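Local coordinates for GTN Reductase (Agrobacterium tumefaciens, PDB 4JIC), which probably reduces nitrate esters such as glycerol trinitrate, and activated carbon-carbon double bonds, with a bound flavin mononucleotide in an Old Yellow Enzyme-type TIM barrel, at residues A[24-29]-A[361-366]; A[95-100]-A[174-179]; A[123-128]-A[237-242]. All coordinates share one frame; numbering follows the deposited sequence. Where two conformers were deposited one is given.

Contact 1 (A[24-29]-A[361-366]); sequences LTRNRS and EGYTDY. With FMN (flavin mononucleotide), chain D.
R26 and Y363 mark the nearest approach of two irregular backbone runs, whose CA atoms stay 8.3 Å apart, so long side chains must bridge the loop after strand 19-21 and the C-terminal segment 361-366. R26 folds back through bends at chi2 and chi3 and presents the edge of its guanidinium: NH1 donates to G362 O at 2.8 Å, lying in the carbonyl plane, although the N-H...O angle of 133° is far from straight. Its NH2 reaches Y363 O through a water, while one face of the guanidinium meets the CD1 edge of the Y363 ring, the planes 76° apart. R28 approaches differently. Its extended chain sets CD over the ring centre, 3.4 Å from the Y363 centroid in a CH-pi contact, while the guanidinium, parallel to the ring, is shifted past its edge to lie over Y363 CB. R28 NE bonds G359 O, and NH2 adds T354 O and a weak bond to E361 O. Y363 OH is held by N38, and the ring also stacks with Y41. T25 OG1 donates to flavin O4 at 2.6 Å. No carboxylate faces either arginine across the contact; both tie the two loops together largely through backbone carbonyls.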
loop_
_atom_site.group_PDB
_atom_site.type_symbol
_atom_site.label_atom_id
_atom_site.label_comp_id
_atom_site.label_asym_id
_atom_site.label_seq_id
_atom_site.Cartn_x
_atom_site.Cartn_y
_atom_site.Cartn_z
ATOM N N LEU A 24 2.590 1.466 -6.278
ATOM C CA LEU A 24 1.948 1.919 -7.501
ATOM C C LEU A 24 1.491 0.739 -8.344
ATOM O O LEU A 24 2.301 0.081 -9.002
ATOM C CB LEU A 24 2.911 2.789 -8.328
ATOM C CG LEU A 24 3.453 4.049 -7.648
ATOM C CD1 LEU A 24 4.833 4.399 -8.237
ATOM C CD2 LEU A 24 2.472 5.218 -7.789
ATOM N N THR A 25 0.185 0.485 -8.327
ATOM C CA THR A 25 -0.425 -0.521 -9.188
ATOM C C THR A 25 -0.184 -0.160 -10.650
ATOM O O THR A 25 -0.510 0.950 -11.074
ATOM C CB THR A 25 -1.943 -0.570 -8.934
ATOM O OG1 THR A 25 -2.209 -1.084 -7.614
ATOM C CG2 THR A 25 -2.643 -1.441 -9.964
ATOM N N ARG A 26 0.382 -1.093 -11.422
ATOM C CA ARG A 26 0.697 -0.831 -12.836
ATOM C C ARG A 26 0.018 -1.810 -13.813
ATOM O O ARG A 26 0.041 -1.604 -15.033
ATOM C CB ARG A 26 2.221 -0.823 -13.075
ATOM C CG ARG A 26 3.040 0.076 -12.135
ATOM C CD ARG A 26 2.594 1.534 -12.167
ATOM N NE ARG A 26 2.626 2.112 -13.510
ATOM C CZ ARG A 26 3.711 2.624 -14.082
ATOM N NH1 ARG A 26 3.630 3.139 -15.308
ATOM N NH2 ARG A 26 4.878 2.625 -13.440
ATOM N N ASN A 27 -0.577 -2.875 -13.276
ATOM C CA ASN A 27 -1.314 -3.855 -14.090
ATOM C C ASN A 27 -0.525 -4.427 -15.253
ATOM O O ASN A 27 -1.030 -4.506 -16.385
ATOM C CB ASN A 27 -2.624 -3.266 -14.631
ATOM C CG ASN A 27 -3.433 -2.567 -13.554
ATOM O OD1 ASN A 27 -3.357 -1.358 -13.413
ATOM N ND2 ASN A 27 -4.210 -3.334 -12.787
ATOM N N ARG A 28 0.709 -4.842 -14.978
ATOM C CA ARG A 28 1.571 -5.363 -16.025
ATOM C C ARG A 28 2.131 -6.745 -15.674
ATOM O O ARG A 28 3.261 -7.099 -16.040
ATOM C CB ARG A 28 2.673 -4.351 -16.336
ATOM C CG ARG A 28 2.190 -3.136 -17.148
ATOM C CD ARG A 28 3.306 -2.121 -17.178
ATOM N NE ARG A 28 3.173 -1.047 -18.167
ATOM C CZ ARG A 28 2.535 0.103 -17.951
ATOM N NH1 ARG A 28 1.886 0.315 -16.806
ATOM N NH2 ARG A 28 2.530 1.030 -18.900
ATOM N N SER A 29 1.323 -7.535 -14.969
ATOM C CA SER A 29 1.720 -8.888 -14.610
ATOM C C SER A 29 0.597 -9.878 -14.900
ATOM O O SER A 29 -0.079 -10.323 -13.985
ATOM C CB SER A 29 2.100 -8.964 -13.121
ATOM O OG SER A 29 3.111 -8.014 -12.799
ATOM N N GLU A 361 6.264 1.057 -22.738
ATOM C CA GLU A 361 6.081 2.497 -22.912
ATOM C C GLU A 361 5.317 3.067 -21.720
ATOM O O GLU A 361 4.227 2.592 -21.379
ATOM C CB GLU A 361 5.361 2.825 -24.223
ATOM C CG GLU A 361 5.343 4.323 -24.492
ATOM C CD GLU A 361 4.692 4.707 -25.807
ATOM O OE1 GLU A 361 4.092 3.833 -26.467
ATOM O OE2 GLU A 361 4.785 5.895 -26.173
ATOM N N GLY A 362 5.908 4.078 -21.089
ATOM C CA GLY A 362 5.355 4.678 -19.888
ATOM C C GLY A 362 5.591 3.828 -18.652
ATOM O O GLY A 362 4.911 3.990 -17.642
ATOM N N TYR A 363 6.559 2.914 -18.730
ATOM C CA TYR A 363 6.828 1.997 -17.624
ATOM C C TYR A 363 8.331 1.867 -17.376
ATOM O O TYR A 363 8.838 2.264 -16.319
ATOM C CB TYR A 363 6.188 0.641 -17.945
ATOM C CG TYR A 363 6.285 -0.432 -16.878
ATOM C CD1 TYR A 363 5.753 -0.237 -15.613
ATOM C CD2 TYR A 363 6.870 -1.664 -17.160
ATOM C CE1 TYR A 363 5.827 -1.230 -14.645
ATOM C CE2 TYR A 363 6.950 -2.663 -16.206
ATOM C CZ TYR A 363 6.427 -2.436 -14.945
ATOM O OH TYR A 363 6.488 -3.420 -13.981
ATOM N N THR A 364 9.049 1.337 -18.363
ATOM C CA THR A 364 10.496 1.153 -18.233
ATOM C C THR A 364 11.305 2.098 -19.129
ATOM O O THR A 364 12.538 2.068 -19.114
ATOM C CB THR A 364 10.897 -0.306 -18.513
ATOM O OG1 THR A 364 10.264 -0.758 -19.723
ATOM C CG2 THR A 364 10.485 -1.206 -17.347
ATOM N N ASP A 365 10.621 2.957 -19.883
ATOM C CA ASP A 365 11.316 3.805 -20.854
ATOM C C ASP A 365 11.450 5.282 -20.449
ATOM O O ASP A 365 11.906 6.105 -21.250
ATOM C CB ASP A 365 10.664 3.699 -22.235
ATOM C CG ASP A 365 9.317 4.390 -22.291
ATOM O OD1 ASP A 365 8.891 4.783 -23.394
ATOM O OD2 ASP A 365 8.688 4.550 -21.226
ATOM N N TYR A 366 11.067 5.632 -19.224
ATOM C CA TYR A 366 11.385 6.967 -18.739
ATOM C C TYR A 366 12.892 7.012 -18.510
ATOM O O TYR A 366 13.439 6.167 -17.808
ATOM C CB TYR A 366 10.679 7.268 -17.418
ATOM C CG TYR A 366 9.176 7.505 -17.483
ATOM C CD1 TYR A 366 8.659 8.759 -17.816
ATOM C CD2 TYR A 366 8.279 6.491 -17.147
ATOM C CE1 TYR A 366 7.294 8.985 -17.839
ATOM C CE2 TYR A 366 6.907 6.705 -17.164
ATOM C CZ TYR A 366 6.423 7.957 -17.505
ATOM O OH TYR A 366 5.061 8.171 -17.527
HETATM N N1 FMN D . -1.479 3.271 -3.314
HETATM C C2 FMN D . -1.343 2.058 -2.680
HETATM O O2 FMN D . -1.392 2.019 -1.447
HETATM N N3 FMN D . -1.174 0.897 -3.418
HETATM C C4 FMN D . -1.239 0.908 -4.788
HETATM O O4 FMN D . -1.091 -0.157 -5.410
HETATM C C4A FMN D . -1.402 2.138 -5.436
HETATM N N5 FMN D . -1.480 2.187 -6.816
HETATM C C5A FMN D . -1.344 3.420 -7.419
HETATM C C6 FMN D . -1.160 3.470 -8.803
HETATM C C7 FMN D . -0.999 4.682 -9.461
HETATM C C7M FMN D . -0.772 4.711 -10.948
HETATM C C8 FMN D . -0.998 5.856 -8.718
HETATM C C8M FMN D . -0.750 7.178 -9.404
HETATM C C9 FMN D . -1.154 5.806 -7.333
HETATM C C9A FMN D . -1.342 4.593 -6.674
HETATM N N10 FMN D . -1.527 4.554 -5.295
HETATM C C10 FMN D . -1.511 3.315 -4.689
HETATM C "C1'" FMN D . -1.312 5.787 -4.461
HETATM C "C2'" FMN D . 0.162 6.197 -4.393
HETATM O "O2'" FMN D . 0.905 5.270 -3.615
HETATM C "C3'" FMN D . 0.321 7.573 -3.752
HETATM O "O3'" FMN D . -0.337 7.575 -2.499
HETATM C "C4'" FMN D . -0.248 8.689 -4.624
HETATM O "O4'" FMN D . 0.302 8.628 -5.919
HETATM C "C5'" FMN D . 0.030 10.082 -4.056
HETATM O "O5'" FMN D . 1.422 10.311 -3.934
HETATM P P FMN D . 2.177 11.307 -4.963
HETATM O O1P FMN D . 1.881 10.773 -6.339
HETATM O O2P FMN D . 1.584 12.683 -4.776
HETATM O O3P FMN D . 3.639 11.276 -4.635
HETATM O O HOH W 1 7.124 3.805 -14.806
#

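Contact 2 (A[95-100]-A[174-179]); sequences VAQIWH and GVEIHA. With FMN (flavin mononucleotide), chain D.
Q97 and E176 sit paired on adjacent parallel strands of the TIM barrel, 94-99 and 174-178, with CA atoms 4.5 Å apart. The compact part begins with the ladder: A96 N to G174 O, E176 N to A96 O and H178 N to I98 O, with a weaker I98 N to E176 O. On the face carrying A96 and I98, I98 CG2 packs against V175 CG1 at 3.9 Å, towards helix 150-169. From the face carrying Q97 and E176, Q97 reaches the flavin. With CG anti to the backbone N (chi1 -169°) and the chain extended, it brings its amide to the pyrimidine edge: NE2 donates to FMN O2 almost straight (177°), and FMN N3 donates to OE1 at 2.9 Å. The same NE2 gives a second bond, to the anti lone pair of E176 OE2 at 3.0 Å, while E176 OE1 is held by H265. H178 lays one ring face under the Q97 amide, their planes 24° apart, and forms an offset stack with the W99 five-membered ring, centroids 4.4 Å apart. Past H178 water takes over from direct bonding: one water lies 2.8 Å from I98 O and also meets H178 O, and another links H178 O with H100 O. E176, from the second shell, probably helps to fix which way the Q97 amide is turned, together with the two flavin bonds; Q97 NE2 faces flavin O2 and Q97 OE1 faces flavin N3, so the polar edge of the isoalloxazine is read by complementary hydrogen bonding.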
loop_
_atom_site.group_PDB
_atom_site.type_symbol
_atom_site.label_atom_id
_atom_site.label_comp_id
_atom_site.label_asym_id
_atom_site.label_seq_id
_atom_site.Cartn_x
_atom_site.Cartn_y
_atom_site.Cartn_z
ATOM N N VAL A 95 9.884 -3.881 0.106
ATOM C CA VAL A 95 8.843 -4.573 0.855
ATOM C C VAL A 95 7.620 -4.783 -0.025
ATOM O O VAL A 95 7.320 -3.956 -0.885
ATOM C CB VAL A 95 8.436 -3.810 2.143
ATOM C CG1 VAL A 95 9.606 -3.778 3.122
ATOM C CG2 VAL A 95 7.969 -2.381 1.818
ATOM N N ALA A 96 6.939 -5.901 0.183
ATOM C CA ALA A 96 5.739 -6.239 -0.579
ATOM C C ALA A 96 4.522 -5.605 0.071
ATOM O O ALA A 96 4.294 -5.794 1.269
ATOM C CB ALA A 96 5.567 -7.744 -0.626
ATOM N N GLN A 97 3.731 -4.870 -0.713
ATOM C CA GLN A 97 2.494 -4.310 -0.176
ATOM C C GLN A 97 1.411 -5.363 -0.261
ATOM O O GLN A 97 0.748 -5.520 -1.284
ATOM C CB GLN A 97 2.035 -3.060 -0.911
ATOM C CG GLN A 97 0.913 -2.393 -0.128
ATOM C CD GLN A 97 0.230 -1.273 -0.860
ATOM O OE1 GLN A 97 -0.183 -1.425 -2.008
ATOM N NE2 GLN A 97 0.063 -0.145 -0.180
ATOM N N ILE A 98 1.254 -6.113 0.815
ATOM C CA ILE A 98 0.334 -7.246 0.775
ATOM C C ILE A 98 -1.108 -6.758 0.867
ATOM O O ILE A 98 -1.458 -5.969 1.743
ATOM C CB ILE A 98 0.698 -8.336 1.801
ATOM C CG1 ILE A 98 0.636 -7.819 3.246
ATOM C CG2 ILE A 98 2.095 -8.875 1.501
ATOM C CD1 ILE A 98 0.937 -8.912 4.290
ATOM N N TRP A 99 -1.938 -7.232 -0.058
ATOM C CA TRP A 99 -3.181 -6.542 -0.374
ATOM C C TRP A 99 -4.386 -7.459 -0.308
ATOM O O TRP A 99 -4.317 -8.623 -0.707
ATOM C CB TRP A 99 -3.064 -6.029 -1.802
ATOM C CG TRP A 99 -3.997 -4.942 -2.255
ATOM C CD1 TRP A 99 -4.852 -4.167 -1.501
ATOM C CD2 TRP A 99 -4.113 -4.476 -3.600
ATOM N NE1 TRP A 99 -5.503 -3.262 -2.325
ATOM C CE2 TRP A 99 -5.070 -3.443 -3.615
ATOM C CE3 TRP A 99 -3.519 -4.865 -4.808
ATOM C CZ2 TRP A 99 -5.414 -2.770 -4.788
ATOM C CZ3 TRP A 99 -3.857 -4.206 -5.963
ATOM C CH2 TRP A 99 -4.801 -3.169 -5.949
ATOM N N HIS A 100 -5.495 -6.925 0.201
ATOM C CA HIS A 100 -6.812 -7.506 -0.049
ATOM C C HIS A 100 -7.768 -6.353 -0.359
ATOM O O HIS A 100 -7.914 -5.432 0.451
ATOM C CB HIS A 100 -7.306 -8.300 1.159
ATOM C CG HIS A 100 -8.438 -9.231 0.844
ATOM N ND1 HIS A 100 -9.613 -8.803 0.263
ATOM C CD2 HIS A 100 -8.572 -10.567 1.028
ATOM C CE1 HIS A 100 -10.426 -9.834 0.110
ATOM N NE2 HIS A 100 -9.820 -10.916 0.570
ATOM N N GLY A 174 10.591 -7.246 3.907
ATOM C CA GLY A 174 9.485 -7.108 4.831
ATOM C C GLY A 174 8.226 -6.871 4.030
ATOM O O GLY A 174 8.229 -7.068 2.817
ATOM N N VAL A 175 7.152 -6.462 4.701
ATOM C CA VAL A 175 5.900 -6.176 4.008
ATOM C C VAL A 175 5.292 -4.895 4.525
ATOM O O VAL A 175 5.541 -4.492 5.658
ATOM C CB VAL A 175 4.830 -7.285 4.205
ATOM C CG1 VAL A 175 5.335 -8.627 3.714
ATOM C CG2 VAL A 175 4.409 -7.366 5.667
ATOM N N GLU A 176 4.498 -4.259 3.673
ATOM C CA GLU A 176 3.606 -3.184 4.086
ATOM C C GLU A 176 2.199 -3.708 3.965
ATOM O O GLU A 176 1.758 -4.087 2.881
ATOM C CB GLU A 176 3.762 -1.962 3.180
ATOM C CG GLU A 176 2.728 -0.863 3.446
ATOM C CD GLU A 176 3.002 0.392 2.642
ATOM O OE1 GLU A 176 3.988 1.094 2.945
ATOM O OE2 GLU A 176 2.236 0.671 1.694
ATOM N N ILE A 177 1.492 -3.769 5.086
ATOM C CA ILE A 177 0.106 -4.194 5.040
ATOM C C ILE A 177 -0.704 -3.071 4.416
ATOM O O ILE A 177 -0.690 -1.947 4.899
ATOM C CB ILE A 177 -0.406 -4.484 6.447
ATOM C CG1 ILE A 177 0.310 -5.717 7.003
ATOM C CG2 ILE A 177 -1.909 -4.694 6.423
ATOM C CD1 ILE A 177 0.271 -5.821 8.532
ATOM N N HIS A 178 -1.392 -3.367 3.321
ATOM C CA HIS A 178 -2.258 -2.368 2.704
ATOM C C HIS A 178 -3.531 -2.184 3.536
ATOM O O HIS A 178 -4.455 -2.989 3.459
ATOM C CB HIS A 178 -2.600 -2.775 1.270
ATOM C CG HIS A 178 -3.092 -1.642 0.431
ATOM N ND1 HIS A 178 -3.650 -0.503 0.973
ATOM C CD2 HIS A 178 -3.089 -1.462 -0.911
ATOM C CE1 HIS A 178 -3.976 0.328 -0.006
ATOM N NE2 HIS A 178 -3.655 -0.235 -1.159
ATOM N N ALA A 179 -3.561 -1.138 4.355
ATOM C CA ALA A 179 -4.732 -0.869 5.180
ATOM C C ALA A 179 -5.317 0.486 4.823
ATOM O O ALA A 179 -5.901 1.174 5.669
ATOM C CB ALA A 179 -4.365 -0.932 6.667
HETATM N N1 FMN D . -1.479 3.271 -3.314
HETATM C C2 FMN D . -1.343 2.058 -2.680
HETATM O O2 FMN D . -1.392 2.019 -1.447
HETATM N N3 FMN D . -1.174 0.897 -3.418
HETATM C C4 FMN D . -1.239 0.908 -4.788
HETATM O O4 FMN D . -1.091 -0.157 -5.410
HETATM C C4A FMN D . -1.402 2.138 -5.436
HETATM N N5 FMN D . -1.480 2.187 -6.816
HETATM C C5A FMN D . -1.344 3.420 -7.419
HETATM C C6 FMN D . -1.160 3.470 -8.803
HETATM C C7 FMN D . -0.999 4.682 -9.461
HETATM C C7M FMN D . -0.772 4.711 -10.948
HETATM C C8 FMN D . -0.998 5.856 -8.718
HETATM C C8M FMN D . -0.750 7.178 -9.404
HETATM C C9 FMN D . -1.154 5.806 -7.333
HETATM C C9A FMN D . -1.342 4.593 -6.674
HETATM N N10 FMN D . -1.527 4.554 -5.295
HETATM C C10 FMN D . -1.511 3.315 -4.689
HETATM C "C1'" FMN D . -1.312 5.787 -4.461
HETATM C "C2'" FMN D . 0.162 6.197 -4.393
HETATM O "O2'" FMN D . 0.905 5.270 -3.615
HETATM C "C3'" FMN D . 0.321 7.573 -3.752
HETATM O "O3'" FMN D . -0.337 7.575 -2.499
HETATM C "C4'" FMN D . -0.248 8.689 -4.624
HETATM O "O4'" FMN D . 0.302 8.628 -5.919
HETATM C "C5'" FMN D . 0.030 10.082 -4.056
HETATM O "O5'" FMN D . 1.422 10.311 -3.934
HETATM P P FMN D . 2.177 11.307 -4.963
HETATM O O1P FMN D . 1.881 10.773 -6.339
HETATM O O2P FMN D . 1.584 12.683 -4.776
HETATM O O3P FMN D . 3.639 11.276 -4.635
HETATM O O HOH W 2 -4.070 -5.605 2.768
HETATM O O HOH W 3 -6.952 -3.936 2.748
#

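Contact 3 (A[123-128]-A[237-242]); sequences TAKSKT and ANDIFE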
loop_
_atom_site.group_PDB
_atom_site.type_symbol
_atom_site.label_atom_id
_atom_site.label_comp_id
_atom_site.label_asym_id
_atom_site.label_seq_id
_atom_site.Cartn_x
_atom_site.Cartn_y
_atom_site.Cartn_z
ATOM N N THR A 123 -22.469 -2.244 -1.928
ATOM C CA THR A 123 -21.748 -2.140 -3.186
ATOM C C THR A 123 -21.051 -0.793 -3.289
ATOM O O THR A 123 -21.639 0.239 -2.993
ATOM C CB THR A 123 -22.711 -2.300 -4.352
ATOM O OG1 THR A 123 -23.387 -3.554 -4.221
ATOM C CG2 THR A 123 -21.966 -2.250 -5.686
ATOM N N ALA A 124 -19.788 -0.809 -3.691
ATOM C CA ALA A 124 -19.067 0.433 -3.922
ATOM C C ALA A 124 -19.415 1.011 -5.280
ATOM O O ALA A 124 -19.515 0.281 -6.269
ATOM C CB ALA A 124 -17.561 0.188 -3.846
ATOM N N LYS A 125 -19.594 2.323 -5.321
ATOM C CA LYS A 125 -19.696 3.020 -6.594
ATOM C C LYS A 125 -18.286 3.303 -7.085
ATOM O O LYS A 125 -17.791 4.426 -6.993
ATOM C CB LYS A 125 -20.499 4.312 -6.455
ATOM C CG LYS A 125 -21.953 4.078 -6.108
ATOM C CD LYS A 125 -22.799 5.324 -6.327
ATOM C CE LYS A 125 -23.020 5.609 -7.808
ATOM N NZ LYS A 125 -21.864 6.289 -8.460
ATOM N N SER A 126 -17.643 2.255 -7.590
ATOM C CA SER A 126 -16.258 2.320 -8.042
ATOM C C SER A 126 -16.089 1.442 -9.269
ATOM O O SER A 126 -17.001 0.701 -9.638
ATOM C CB SER A 126 -15.311 1.867 -6.926
ATOM O OG SER A 126 -15.567 2.590 -5.731
ATOM N N LYS A 127 -14.918 1.526 -9.896
ATOM C CA LYS A 127 -14.678 0.839 -11.155
ATOM C C LYS A 127 -13.426 -0.005 -11.059
ATOM O O LYS A 127 -12.515 0.310 -10.293
ATOM C CB LYS A 127 -14.516 1.858 -12.287
ATOM C CG LYS A 127 -15.778 2.632 -12.604
ATOM C CD LYS A 127 -15.463 3.936 -13.322
ATOM C CE LYS A 127 -14.573 3.709 -14.532
ATOM N NZ LYS A 127 -14.310 4.981 -15.265
ATOM N N THR A 128 -13.379 -1.084 -11.826
ATOM C CA THR A 128 -12.171 -1.894 -11.842
ATOM C C THR A 128 -11.574 -2.030 -13.227
ATOM O O THR A 128 -12.295 -2.082 -14.226
ATOM C CB THR A 128 -12.377 -3.297 -11.244
ATOM O OG1 THR A 128 -11.229 -4.099 -11.548
ATOM C CG2 THR A 128 -13.619 -3.965 -11.818
ATOM N N ALA A 237 -11.044 7.656 -1.557
ATOM C CA ALA A 237 -10.848 6.572 -2.520
ATOM C C ALA A 237 -11.874 5.451 -2.363
ATOM O O ALA A 237 -12.217 5.054 -1.256
ATOM C CB ALA A 237 -9.434 6.005 -2.405
ATOM N N ASN A 238 -12.339 4.935 -3.491
ATOM C CA ASN A 238 -13.207 3.758 -3.493
ATOM C C ASN A 238 -14.469 3.912 -2.664
ATOM O O ASN A 238 -14.913 2.985 -1.983
ATOM C CB ASN A 238 -12.397 2.511 -3.133
ATOM C CG ASN A 238 -11.406 2.168 -4.219
ATOM O OD1 ASN A 238 -11.779 2.057 -5.389
ATOM N ND2 ASN A 238 -10.134 2.067 -3.859
ATOM N N ASP A 239 -15.024 5.116 -2.741
ATOM C CA ASP A 239 -16.385 5.399 -2.311
ATOM C C ASP A 239 -16.574 5.286 -0.804
ATOM O O ASP A 239 -17.685 5.089 -0.333
ATOM C CB ASP A 239 -17.351 4.460 -3.035
ATOM C CG ASP A 239 -18.768 4.976 -3.051
ATOM O OD1 ASP A 239 -18.965 6.208 -3.120
ATOM O OD2 ASP A 239 -19.689 4.137 -3.015
ATOM N N ILE A 240 -15.489 5.442 -0.054
ATOM C CA ILE A 240 -15.532 5.232 1.390
ATOM C C ILE A 240 -15.671 6.552 2.145
ATOM O O ILE A 240 -15.284 7.613 1.643
ATOM C CB ILE A 240 -14.290 4.414 1.861
ATOM C CG1 ILE A 240 -14.578 3.689 3.172
ATOM C CG2 ILE A 240 -13.047 5.280 1.974
ATOM C CD1 ILE A 240 -13.598 2.586 3.442
ATOM N N PHE A 241 -16.246 6.489 3.341
ATOM C CA PHE A 241 -16.515 7.696 4.121
ATOM C C PHE A 241 -16.459 7.408 5.618
ATOM O O PHE A 241 -16.972 6.387 6.087
ATOM C CB PHE A 241 -17.885 8.276 3.758
ATOM C CG PHE A 241 -18.305 9.436 4.611
ATOM C CD1 PHE A 241 -17.964 10.738 4.254
ATOM C CD2 PHE A 241 -19.065 9.234 5.754
ATOM C CE1 PHE A 241 -18.357 11.816 5.044
ATOM C CE2 PHE A 241 -19.460 10.302 6.547
ATOM C CZ PHE A 241 -19.114 11.594 6.188
ATOM N N GLU A 242 -15.824 8.315 6.356
ATOM C CA GLU A 242 -15.772 8.252 7.817
ATOM C C GLU A 242 -15.893 9.679 8.332
ATOM O O GLU A 242 -15.086 10.529 7.975
ATOM C CB GLU A 242 -14.437 7.651 8.269
ATOM C CG GLU A 242 -14.159 7.816 9.751
ATOM C CD GLU A 242 -15.242 7.226 10.633
ATOM O OE1 GLU A 242 -15.765 7.960 11.502
ATOM O OE2 GLU A 242 -15.575 6.032 10.466
HETATM O O HOH W 4 -20.750 2.435 -1.288
HETATM O O HOH W 5 -17.831 7.167 -5.762
HETATM O O HOH W 6 -10.988 1.394 -7.847
#
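An inverse gamma turn centred on K125, just before the short strand 127-128, meets the loop between strand 227-231 and helix 245-256 of the TIM barrel. Two excursions from the barrel, 123-128 and 237-242, thereby come together near the protein surface. The turn is closed by a weak bond from S126 N to A124 O, and the N-H of its central residue is directed outward to the other loop: K125 N donates to D239 OD2 at 2.9 Å, nearly straight at 169°. The amide approaches from above the carboxylate plane, 55° out of it. In D239 a CB-CG bond trans to the main-chain nitrogen (chi1 -159°) swings the carboxylate to the turn, from a residue of positive phi that follows another, N238. K125 CB lies alongside the same oxygen, whereas the end of the lysine is modelled in more than one position. Behind this bond, S126 OG rests against the N238 backbone, 3.5 Å from its CA, and A124 CB comes up to D239 CB. N238 is held from within the protein, ND2 bonding N181 O and its backbone O accepting from R103 NH2. With only one direct hydrogen bond across it, the small interface relies on water for the rest. One molecule donates to K125 O and D239 OD1, and another to K127 O and N238 OD1. A third donates to T123 O and, at 2.6 Å, to D239 OD2, the oxygen already taken by K125 N.

Two of the three contacts meet at the flavin. Contacts 2 and 1 both touch it, the former at N3 and O2 and the latter at O4, and they meet where T25 OG1 lies 3.7 Å from W99 CH2; their centres are about 19 Å apart. Contact 3 stands farther off, its N238 side chain about 9 Å from the flavin and its nearest atoms about 7 Å from either of the others. Along the chain, contacts 2 and 3 are both nested within the loop closed by contact 1, while their own segments alternate. A barrel strand and a loop at the barrel's mouth thus share the flavin, while contact 3 joins two loops farther out.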